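Local coordinates for protein AvrA (Salmonella typhimurium, PDB 6BE0) that probably transfers acetyl groups from acetyl-CoA to serine and threonine side chains of target proteins, as an effector of the YopJ family that binds inositol hexakisphosphate, at residues E48-E51 against S52-I55; E70-P73 against F74-Q78; K290-I293 against A294-S298. All coordinates share one frame; numbering follows the deposited sequence.

Interaction 1 of 3, residues E48-E51 against S52-I55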
# COMPACT_ATOMS: atom_id res chain seq x y z
N GLU A 48 2.37 10.16 -21.45
CA GLU A 48 2.70 11.53 -21.81
C GLU A 48 1.79 12.52 -21.09
O GLU A 48 2.25 13.56 -20.63
CB GLU A 48 2.61 11.73 -23.33
CG GLU A 48 3.13 13.08 -23.81
CD GLU A 48 2.13 14.22 -23.62
OE1 GLU A 48 0.91 13.98 -23.72
OE2 GLU A 48 2.58 15.36 -23.36
N ARG A 49 0.51 12.18 -20.99
CA ARG A 49 -0.45 13.04 -20.30
C ARG A 49 -0.09 13.17 -18.82
O ARG A 49 -0.18 14.26 -18.25
CB ARG A 49 -1.87 12.51 -20.44
CG ARG A 49 -2.43 12.60 -21.86
CD ARG A 49 -3.95 12.47 -21.89
NE ARG A 49 -4.42 11.24 -21.26
CZ ARG A 49 -4.80 11.13 -19.99
NH1 ARG A 49 -4.78 12.18 -19.18
NH2 ARG A 49 -5.22 9.96 -19.52
N LEU A 50 0.33 12.07 -18.21
CA LEU A 50 0.70 12.07 -16.80
C LEU A 50 1.86 13.02 -16.53
O LEU A 50 1.84 13.79 -15.58
CB LEU A 50 1.08 10.66 -16.33
CG LEU A 50 -0.02 9.59 -16.36
CD1 LEU A 50 0.53 8.27 -15.86
CD2 LEU A 50 -1.22 10.02 -15.54
N GLU A 51 2.88 12.95 -17.39
CA GLU A 51 4.05 13.81 -17.25
C GLU A 51 3.69 15.26 -17.51
O GLU A 51 4.13 16.16 -16.80
CB GLU A 51 5.16 13.35 -18.20
CG GLU A 51 5.73 11.98 -17.84
CD GLU A 51 6.69 11.46 -18.89
OE1 GLU A 51 6.35 11.54 -20.09
OE2 GLU A 51 7.77 10.98 -18.51
N SER A 52 2.87 15.49 -18.54
CA SER A 52 2.41 16.83 -18.88
C SER A 52 1.62 17.44 -17.73
O SER A 52 1.81 18.61 -17.38
CB SER A 52 1.55 16.79 -20.14
OG SER A 52 1.03 18.07 -20.44
N GLU A 53 0.74 16.64 -17.14
CA GLU A 53 -0.13 17.11 -16.06
C GLU A 53 0.66 17.47 -14.81
O GLU A 53 0.21 18.28 -13.99
CB GLU A 53 -1.18 16.04 -15.74
CG GLU A 53 -2.25 15.92 -16.81
CD GLU A 53 -2.96 14.57 -16.79
OE1 GLU A 53 -2.77 13.81 -15.82
OE2 GLU A 53 -3.70 14.28 -17.75
N ILE A 54 1.84 16.88 -14.65
CA ILE A 54 2.73 17.22 -13.55
C ILE A 54 3.37 18.59 -13.79
O ILE A 54 3.50 19.39 -12.87
CB ILE A 54 3.84 16.16 -13.36
CG1 ILE A 54 3.24 14.90 -12.73
CG2 ILE A 54 4.98 16.69 -12.49
CD1 ILE A 54 4.19 13.71 -12.68
N ILE A 55 3.75 18.85 -15.03
CA ILE A 55 4.47 20.08 -15.37
C ILE A 55 3.56 21.31 -15.32
O ILE A 55 3.99 22.37 -14.87
CB ILE A 55 5.11 19.97 -16.77
CG1 ILE A 55 6.15 18.85 -16.78
CG2 ILE A 55 5.77 21.30 -17.17
CD1 ILE A 55 6.72 18.53 -18.15
O HOH W 1 -4.52 11.10 -16.91

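Interaction 2 of 3, residues E70-P73 against F74-Q78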
# COMPACT_ATOMS: atom_id res chain seq x y z
N GLU A 70 -7.77 -0.04 -14.27
CA GLU A 70 -7.67 -0.70 -15.56
C GLU A 70 -6.29 -1.33 -15.78
O GLU A 70 -6.18 -2.42 -16.33
CB GLU A 70 -7.97 0.28 -16.70
CG GLU A 70 -9.42 0.74 -16.76
CD GLU A 70 -9.66 1.78 -17.84
OE1 GLU A 70 -8.96 1.73 -18.88
OE2 GLU A 70 -10.54 2.64 -17.65
N MET A 71 -5.25 -0.63 -15.33
CA MET A 71 -3.88 -1.08 -15.53
C MET A 71 -3.45 -2.14 -14.52
O MET A 71 -2.45 -2.83 -14.73
CB MET A 71 -2.91 0.10 -15.45
CG MET A 71 -3.10 1.16 -16.52
SD MET A 71 -3.07 0.50 -18.20
CE MET A 71 -1.49 -0.35 -18.21
N MET A 72 -4.20 -2.26 -13.43
CA MET A 72 -3.75 -3.03 -12.28
C MET A 72 -3.43 -4.50 -12.59
O MET A 72 -2.42 -5.02 -12.11
CB MET A 72 -4.79 -2.97 -11.16
CG MET A 72 -4.24 -3.33 -9.78
SD MET A 72 -2.82 -2.32 -9.30
CE MET A 72 -3.57 -0.70 -9.19
N PRO A 73 -4.28 -5.18 -13.38
CA PRO A 73 -3.96 -6.58 -13.71
C PRO A 73 -2.57 -6.73 -14.33
O PRO A 73 -1.85 -7.67 -14.00
CB PRO A 73 -5.05 -6.95 -14.72
CG PRO A 73 -6.19 -6.06 -14.39
CD PRO A 73 -5.57 -4.77 -13.95
N PHE A 74 -2.21 -5.81 -15.22
CA PHE A 74 -0.90 -5.83 -15.85
C PHE A 74 0.19 -5.46 -14.86
O PHE A 74 1.27 -6.04 -14.86
CB PHE A 74 -0.87 -4.87 -17.04
CG PHE A 74 -1.98 -5.09 -18.03
CD1 PHE A 74 -1.92 -6.14 -18.92
CD2 PHE A 74 -3.07 -4.24 -18.07
CE1 PHE A 74 -2.94 -6.35 -19.83
CE2 PHE A 74 -4.09 -4.44 -18.98
CZ PHE A 74 -4.02 -5.50 -19.86
N LEU A 75 -0.10 -4.48 -14.00
CA LEU A 75 0.86 -4.02 -13.01
C LEU A 75 1.15 -5.11 -11.98
O LEU A 75 2.28 -5.25 -11.52
CB LEU A 75 0.33 -2.76 -12.32
CG LEU A 75 0.25 -1.52 -13.21
CD1 LEU A 75 -0.45 -0.37 -12.49
CD2 LEU A 75 1.63 -1.09 -13.67
N VAL A 76 0.12 -5.88 -11.64
CA VAL A 76 0.28 -6.98 -10.70
C VAL A 76 1.06 -8.12 -11.35
O VAL A 76 1.95 -8.71 -10.73
CB VAL A 76 -1.09 -7.48 -10.20
CG1 VAL A 76 -0.96 -8.80 -9.44
CG2 VAL A 76 -1.74 -6.43 -9.32
N ALA A 77 0.73 -8.43 -12.60
CA ALA A 77 1.45 -9.45 -13.35
C ALA A 77 2.93 -9.07 -13.48
O ALA A 77 3.81 -9.92 -13.39
CB ALA A 77 0.84 -9.63 -14.73
N GLN A 78 3.18 -7.78 -13.68
CA GLN A 78 4.53 -7.26 -13.79
C GLN A 78 5.30 -7.44 -12.48
O GLN A 78 6.45 -7.86 -12.48
CB GLN A 78 4.50 -5.78 -14.17
CG GLN A 78 5.86 -5.10 -14.19
CD GLN A 78 5.83 -3.74 -14.85
OE1 GLN A 78 6.21 -3.59 -16.01
NE2 GLN A 78 5.36 -2.74 -14.11

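Interaction 3 of 3, residues K290-I293 against A294-S298. With IHP (inositol hexakisphosphate), chain B.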
# COMPACT_ATOMS: atom_id res chain seq x y z
N LYS A 290 4.86 10.22 -9.73
CA LYS A 290 6.01 9.81 -10.52
C LYS A 290 6.13 8.29 -10.54
O LYS A 290 6.56 7.71 -11.54
CB LYS A 290 7.30 10.44 -9.97
CG LYS A 290 7.42 11.93 -10.26
CD LYS A 290 8.57 12.58 -9.50
CE LYS A 290 9.93 12.14 -10.03
NZ LYS A 290 11.05 12.80 -9.30
N LYS A 291 5.75 7.64 -9.44
CA LYS A 291 5.81 6.19 -9.37
C LYS A 291 4.83 5.55 -10.35
O LYS A 291 5.14 4.51 -10.94
CB LYS A 291 5.53 5.69 -7.95
CG LYS A 291 5.75 4.19 -7.75
CD LYS A 291 7.20 3.79 -8.00
CE LYS A 291 7.43 2.30 -7.83
NZ LYS A 291 7.21 1.84 -6.43
N ARG A 292 3.66 6.16 -10.50
CA ARG A 292 2.68 5.69 -11.48
C ARG A 292 3.31 5.67 -12.87
O ARG A 292 3.14 4.72 -13.63
CB ARG A 292 1.43 6.57 -11.48
CG ARG A 292 0.43 6.20 -12.57
CD ARG A 292 -0.80 7.10 -12.58
NE ARG A 292 -1.62 6.92 -11.38
CZ ARG A 292 -1.68 7.77 -10.36
NH1 ARG A 292 -0.96 8.89 -10.36
NH2 ARG A 292 -2.47 7.51 -9.33
N ILE A 293 4.03 6.74 -13.19
CA ILE A 293 4.67 6.88 -14.49
C ILE A 293 5.72 5.79 -14.69
O ILE A 293 5.81 5.19 -15.76
CB ILE A 293 5.31 8.27 -14.65
CG1 ILE A 293 4.22 9.35 -14.60
CG2 ILE A 293 6.09 8.36 -15.96
CD1 ILE A 293 4.75 10.77 -14.57
N ALA A 294 6.52 5.54 -13.66
CA ALA A 294 7.53 4.49 -13.70
C ALA A 294 6.87 3.14 -13.95
O ALA A 294 7.30 2.37 -14.81
CB ALA A 294 8.32 4.46 -12.41
N GLU A 295 5.82 2.86 -13.18
CA GLU A 295 5.09 1.61 -13.28
C GLU A 295 4.51 1.40 -14.68
O GLU A 295 4.60 0.31 -15.24
CB GLU A 295 3.97 1.57 -12.24
CG GLU A 295 4.46 1.36 -10.81
CD GLU A 295 4.73 -0.10 -10.50
OE1 GLU A 295 4.89 -0.90 -11.44
OE2 GLU A 295 4.79 -0.44 -9.30
N TYR A 296 3.92 2.45 -15.25
CA TYR A 296 3.35 2.38 -16.59
C TYR A 296 4.44 2.16 -17.64
O TYR A 296 4.29 1.33 -18.54
CB TYR A 296 2.57 3.65 -16.92
CG TYR A 296 1.24 3.80 -16.20
CD1 TYR A 296 0.91 3.00 -15.12
CD2 TYR A 296 0.32 4.74 -16.62
CE1 TYR A 296 -0.30 3.14 -14.47
CE2 TYR A 296 -0.90 4.89 -15.98
CZ TYR A 296 -1.20 4.09 -14.91
OH TYR A 296 -2.41 4.24 -14.27
N LYS A 297 5.53 2.91 -17.53
CA LYS A 297 6.62 2.83 -18.49
C LYS A 297 7.23 1.43 -18.53
O LYS A 297 7.68 0.97 -19.58
CB LYS A 297 7.70 3.86 -18.17
CG LYS A 297 7.37 5.28 -18.63
CD LYS A 297 8.55 6.21 -18.38
CE LYS A 297 8.26 7.62 -18.88
NZ LYS A 297 9.43 8.52 -18.69
N SER A 298 7.24 0.76 -17.38
CA SER A 298 7.81 -0.58 -17.29
C SER A 298 7.02 -1.58 -18.15
O SER A 298 7.58 -2.53 -18.68
CB SER A 298 7.84 -1.06 -15.84
OG SER A 298 8.67 -0.23 -15.04
C1 IHP B . 13.34 -0.29 -6.07
C2 IHP B . 11.92 0.26 -5.98
C3 IHP B . 11.92 1.78 -5.90
C4 IHP B . 12.71 2.38 -7.05
C5 IHP B . 14.16 1.93 -6.93
C6 IHP B . 14.25 0.42 -7.07
O11 IHP B . 13.26 -1.67 -6.36
P1 IHP B . 13.49 -2.71 -5.17
O21 IHP B . 12.52 -3.86 -5.32
O31 IHP B . 13.25 -2.04 -3.83
O41 IHP B . 14.90 -3.23 -5.23
O12 IHP B . 11.15 -0.19 -7.12
P2 IHP B . 9.89 -1.12 -6.90
O22 IHP B . 10.26 -2.32 -6.06
O32 IHP B . 8.78 -0.37 -6.19
O42 IHP B . 9.38 -1.60 -8.24
O13 IHP B . 10.58 2.27 -5.90
P3 IHP B . 9.99 2.92 -4.57
O23 IHP B . 8.55 2.52 -4.40
O33 IHP B . 10.78 2.48 -3.36
O43 IHP B . 10.06 4.42 -4.68
O14 IHP B . 12.57 3.81 -7.07
P4 IHP B . 13.23 4.81 -5.99
O24 IHP B . 12.21 5.84 -5.57
O34 IHP B . 13.72 4.07 -4.76
O44 IHP B . 14.39 5.54 -6.62
O15 IHP B . 14.99 2.56 -7.90
P5 IHP B . 16.50 2.85 -7.53
O25 IHP B . 16.91 2.03 -6.33
O35 IHP B . 17.37 2.48 -8.71
O45 IHP B . 16.70 4.31 -7.21
O16 IHP B . 13.93 0.02 -8.41
P6 IHP B . 14.91 -0.94 -9.17
O26 IHP B . 14.54 -0.98 -10.63
O36 IHP B . 16.33 -0.45 -9.03
O46 IHP B . 14.80 -2.33 -8.61
O HOH W 2 4.31 1.11 -7.33

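Interaction 1 of 3, residues E48-E51 against S52-I55
R49 lies alongside E53, one helical turn on, with both side chains pointing the same way, and its NH1 meets E53 OE2 at 2.8 Å in a salt bridge, a span that arginine is long enough to cover. OE2 comes to the edge of the guanidinium, near its plane, but the planes of the two groups are turned 46° against each other, so the pairing runs through one nitrogen and one oxygen rather than a matched two-pronged fork. In E53, chi1 (-73°) puts CG beside the backbone N, only 3.0 Å from R49 O, and from there the extended chain runs back along the preceding turn. The other oxygen, OE1, bonds to the hydroxyl of Y64, so the carboxylate of this buried glutamate is shared between a charge and a tyrosine.

This is the i to i+4 ion pair of an alpha-helix, placed in the last turns of helix 40-55. The backbone beneath it has the matching spacing: S52 N bonds to E48 O at 2.9 Å and E53 N to R49 O at 2.8 Å. The next bond, I54 N to L50 O, is longer (3.2 Å) and less straight, at 137°.

Branched apolar side chains fill the face turned to helix 287-300, where L50 lies on R292 and the ring of Y296, and I54 on I293. E51 faces the same helix, resting on I293 while its OE2 forms a salt bridge with K297 NZ. On the more exposed side, E48 OE2 approaches S52 CB at 3.7 Å.

Interaction 2 of 3, residues E70-P73 against F74-Q78
M72 and V76 make the close-fitting part of this helical turn: their side chains cross at a slant, M72 CG resting 4.0 Å from V76 CG2, and V76 N bonds to M72 O at 2.7 Å. Next to them M71 CB packs against L75 CD1 at 3.9 Å. Methionine suits such a place because its unbranched chain can fold to fit, and M71 does so at both chi2 and chi3, bringing CE to 4.2 Å from F74 CD2. The F74 ring also has M71 O at its edge, near the ring plane.

The other side is looser. E70 projects into solvent, and F74 CE2 comes no nearer to E70 O than 3.9 Å. P73 and A77, both exposed, are joined by the A77 N to P73 O bond. Having no N-H, P73 cannot bond to the turn before, and helix 65-82 is kinked there. A77, with only a methyl, adds little contact, its CB 3.4 Å from P73 O.

The buried face is split between two neighbours: M71 and L75 lean on L299 of helix 287-300, while M72 and V76 lie on F90 and L115 of strands 88-91 and 111-117.

Interaction 3 of 3, residues K290-I293 against A294-S298
R292 leaves its helix with CG anti to the backbone N (chi1 175°), and from CB the chain runs out beside Y296, one turn later. CG sits over one face of the Y296 ring, 3.8 Å from its centroid and displaced toward the rim, a CH-pi contact in which CZ is the closest ring atom at 3.5 Å. CD comes next, 3.7 Å from Y296 OH, then NE. At chi3 the chain bends, and the guanidinium ends with its plane 75° from that of the ring and Y296 OH at its edge, near its plane; NH2 forms salt bridges to E185 and D68. D68 also shares a hydrogen bond with Y296 OH.

These residues belong to helix 287-300, another face of which borders the inositol hexakisphosphate pocket. There K291, long and positively charged, gives NZ to phosphate oxygens O23 at 2.5 Å and O32 at 2.7 Å, two phosphate groups gripped by one ammonium. Water 2 accepts from K291 NZ and donates to E295 OE2 at 2.6 Å, bridging two groups otherwise 4.4 Å apart; E295 also pairs with K195. The aliphatic chain of K297 lies along I293, CE being 3.7 Å from CG2.

The three contacts follow one another along the chain, each within a single helix: interaction 1 on helix 40-55, interaction 2 on helix 65-82 and interaction 3 on helix 287-300. Interaction 3 stands between the others, its centre about 12 Å from each, whereas the centres of interactions 1 and 2 are about 21 Å apart and the two do not touch. The C-terminal helix therefore joins two N-terminal helices, through L50 and Y296 on one flank and M71 and Y296 on the other. Interaction 2 continues this assembly onto the mixed sheet. The inositol hexakisphosphate pocket draws on distant parts of the sequence: K82 ending helix 65-82, K195 of helix 186-199 and K291 of interaction 3.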